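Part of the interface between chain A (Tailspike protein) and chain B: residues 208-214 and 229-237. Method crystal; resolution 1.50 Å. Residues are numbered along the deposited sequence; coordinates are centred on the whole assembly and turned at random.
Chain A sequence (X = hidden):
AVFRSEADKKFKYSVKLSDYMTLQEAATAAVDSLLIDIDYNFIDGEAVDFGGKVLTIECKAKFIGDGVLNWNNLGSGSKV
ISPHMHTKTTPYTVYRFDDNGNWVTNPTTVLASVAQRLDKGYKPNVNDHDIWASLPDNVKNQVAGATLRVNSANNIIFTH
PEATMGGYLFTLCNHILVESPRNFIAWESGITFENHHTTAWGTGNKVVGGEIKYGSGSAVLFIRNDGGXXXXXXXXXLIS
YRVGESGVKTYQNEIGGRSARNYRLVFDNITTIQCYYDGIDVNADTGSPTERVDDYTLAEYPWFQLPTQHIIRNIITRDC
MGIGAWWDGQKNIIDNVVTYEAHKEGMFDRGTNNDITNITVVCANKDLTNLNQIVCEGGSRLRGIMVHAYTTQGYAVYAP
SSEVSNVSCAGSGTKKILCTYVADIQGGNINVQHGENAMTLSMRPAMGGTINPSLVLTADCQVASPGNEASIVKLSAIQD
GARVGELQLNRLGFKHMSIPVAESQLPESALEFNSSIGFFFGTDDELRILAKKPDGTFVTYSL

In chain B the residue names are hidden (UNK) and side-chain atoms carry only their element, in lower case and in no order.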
# COMPACT_ATOMS: atom_id res chain seq x y z
N VAL A 208 11.40 -7.27 13.48
CA VAL A 208 10.84 -7.57 12.14
C VAL A 208 10.06 -8.86 12.19
O VAL A 208 10.64 -9.91 12.48
CB VAL A 208 12.00 -7.73 11.09
CG1 VAL A 208 11.42 -8.06 9.70
CG2 VAL A 208 12.89 -6.47 11.07
N GLY A 209 8.75 -8.80 11.87
CA GLY A 209 7.95 -10.04 11.82
C GLY A 209 7.22 -10.31 13.11
O GLY A 209 7.54 -9.70 14.15
N GLY A 210 6.25 -11.25 13.05
CA GLY A 210 5.68 -11.83 14.25
C GLY A 210 4.51 -11.11 14.88
O GLY A 210 3.84 -10.26 14.25
N GLU A 211 4.26 -11.46 16.13
CA GLU A 211 3.09 -11.01 16.87
C GLU A 211 3.41 -10.99 18.36
O GLU A 211 4.02 -11.95 18.89
CB GLU A 211 1.86 -11.91 16.61
CG GLU A 211 0.62 -11.44 17.38
CD GLU A 211 -0.72 -11.92 16.81
OE1 GLU A 211 -0.72 -12.65 15.77
OE2 GLU A 211 -1.80 -11.55 17.39
N ILE A 212 3.02 -9.90 19.02
CA ILE A 212 3.16 -9.75 20.47
C ILE A 212 1.77 -9.47 21.02
O ILE A 212 1.05 -8.61 20.48
CB ILE A 212 4.15 -8.57 20.78
CG1 ILE A 212 5.59 -8.99 20.37
CG2 ILE A 212 4.06 -8.14 22.27
CD1 ILE A 212 6.55 -7.86 20.30
N LYS A 213 1.41 -10.16 22.11
CA LYS A 213 0.06 -10.15 22.68
C LYS A 213 0.07 -9.69 24.13
O LYS A 213 0.94 -10.10 24.92
CB LYS A 213 -0.52 -11.57 22.64
CG LYS A 213 -0.43 -12.22 21.28
CD LYS A 213 -1.10 -13.62 21.28
CE LYS A 213 -0.91 -14.26 19.91
NZ LYS A 213 -1.59 -15.61 19.78
N TYR A 214 -0.91 -8.86 24.49
CA TYR A 214 -1.07 -8.42 25.89
C TYR A 214 0.19 -7.73 26.45
O TYR A 214 0.85 -6.99 25.72
CB TYR A 214 -1.63 -9.55 26.80
CG TYR A 214 -2.99 -10.03 26.32
CD1 TYR A 214 -4.15 -9.28 26.57
CD2 TYR A 214 -3.11 -11.23 25.59
CE1 TYR A 214 -5.41 -9.70 26.10
CE2 TYR A 214 -4.39 -11.69 25.11
CZ TYR A 214 -5.52 -10.90 25.37
OH TYR A 214 -6.75 -11.32 24.92
N UNK B 229 -9.44 -13.84 18.00
CA UNK B 229 -9.40 -12.38 17.85
C UNK B 229 -7.94 -11.91 17.64
O UNK B 229 -7.70 -10.88 17.00
o UNK B 229 -12.14 -11.89 17.83
o UNK B 229 -12.22 -12.09 20.03
c UNK B 229 -10.09 -11.68 19.02
c UNK B 229 -11.59 -11.88 18.96
N UNK B 230 -6.99 -12.73 18.11
CA UNK B 230 -5.55 -12.55 17.87
C UNK B 230 -5.15 -12.41 16.40
O UNK B 230 -4.09 -11.82 16.08
o UNK B 230 -4.27 -14.91 20.37
c UNK B 230 -4.73 -13.77 18.35
o UNK B 230 -6.40 -14.50 19.96
c UNK B 230 -5.19 -14.40 19.67
N UNK B 231 -5.95 -12.99 15.49
CA UNK B 231 -5.56 -13.03 14.07
C UNK B 231 -4.18 -13.65 13.88
O UNK B 231 -3.37 -13.16 13.07
n UNK B 231 -8.09 -11.03 14.12
c UNK B 231 -7.88 -11.39 11.97
c UNK B 231 -9.30 -10.92 13.59
c UNK B 231 -5.74 -11.63 13.44
c UNK B 231 -7.18 -11.34 13.13
n UNK B 231 -9.20 -11.12 12.29
N UNK B 232 -3.95 -14.76 14.60
CA UNK B 232 -2.67 -15.46 14.56
C UNK B 232 -2.85 -16.67 13.63
O UNK B 232 -3.34 -17.71 14.05
c UNK B 232 -0.88 -16.41 16.13
c UNK B 232 -2.29 -15.88 16.01
o UNK B 232 -0.46 -16.53 17.30
o UNK B 232 -0.20 -16.66 15.12
N UNK B 233 -2.49 -16.49 12.35
CA UNK B 233 -2.71 -17.52 11.32
C UNK B 233 -2.94 -16.84 9.98
O UNK B 233 -3.50 -15.73 9.93
N UNK B 234 -2.54 -17.52 8.90
CA UNK B 234 -2.77 -17.02 7.54
C UNK B 234 -1.54 -17.04 6.67
O UNK B 234 -0.69 -17.91 6.81
N UNK B 235 -1.47 -16.09 5.73
CA UNK B 235 -0.39 -16.09 4.74
C UNK B 235 0.11 -14.66 4.57
O UNK B 235 -0.69 -13.73 4.41
c UNK B 235 -1.45 -18.02 3.47
c UNK B 235 -0.85 -16.61 3.35
c UNK B 235 0.29 -16.55 2.34
N UNK B 236 1.45 -14.49 4.55
CA UNK B 236 2.05 -13.16 4.33
C UNK B 236 3.22 -13.26 3.35
O UNK B 236 4.00 -14.22 3.45
c UNK B 236 3.21 -11.19 5.49
n UNK B 236 6.02 -11.75 9.11
n UNK B 236 4.14 -11.18 7.86
n UNK B 236 6.24 -10.57 7.11
c UNK B 236 5.46 -11.16 8.03
c UNK B 236 2.52 -12.55 5.66
c UNK B 236 3.42 -10.45 6.79
N UNK B 237 3.30 -12.30 2.41
CA UNK B 237 4.49 -12.16 1.51
C UNK B 237 4.74 -13.42 0.69
O UNK B 237 5.87 -13.96 0.70
o UNK B 237 4.95 -9.62 2.59
o UNK B 237 6.38 -10.37 4.07
c UNK B 237 5.68 -10.52 3.04
c UNK B 237 5.76 -11.84 2.32
O HOH W 1 4.57 -13.25 11.36

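Position B229 carries four side-chain atoms, two carbons with two oxygens on the second, and none of them comes near the chain A stretch. A short carboxylate of this kind is aspartate, Asp B229.

Position B230 has the same composition, two carbons ending in two oxygens, but here the CA-to-CB bond points toward chain A. One carboxylate oxygen lies 2.8 Å from NZ of Lys A213, and the backbone O of B230 is 2.7 Å from OE2 of Glu A211. The residue is Asp B230, and its OD2 accepts a hydrogen bond from the lysine within a salt bridge. Two oxygens as close as the Glu A211 pair suggest that the acid group holds a proton, although the geometry does not settle it.

At B231 one carbon leads to a five-membered ring of three carbons and two nitrogens, which identifies His B231. The end of its side chain leads away from chain A, and its ND1 donates a hydrogen bond to O of Asp B229 (2.9 Å), tying the loop to itself.

Position B232 again shows two carbons, the second bearing two oxygens, and points toward chain A. One oxygen is 2.9 Å from NZ of Lys A213, and CB is 3.6 Å from OE1 of Glu A211. This is Asp B232, whose OD2 forms the second salt bridge to the lysine.

B233 and B234 have no side-chain atoms and are Gly B233 and Gly B234. At the backbone angles of each, a CB would be jammed against the preceding carbonyl oxygen.

B235 has three carbons, one carrying the other two: Val B235, out of reach of chain A.

At B236, three carbons lead to a nitrogen and then a carbon carrying two more nitrogens, a guanidinium on an aliphatic chain, hence Arg B236. Its NH2 approaches CA of Gly A209 to 3.7 Å, and a water accepts hydrogen bonds from this NH2 and from N of Gly A210, each at 3.1 Å.

B237, two carbons with two oxygens on the second, is Asp B237. It does not reach chain A, but its OD2 forms a salt bridge with NH1 of Arg B236 at 3.0 Å, with a weak hydrogen bond.

The contact is built mainly from polar and charged groups. The extended side chain of Lys A213 places its ammonium between two carboxylates, and its single positive charge partly balances them, while Glu A211 brings a further acid group close to the same loop. Farther along, the arginine meets the glycine backbone directly and through water.

Chain B 229-237: DDHDGGVRD
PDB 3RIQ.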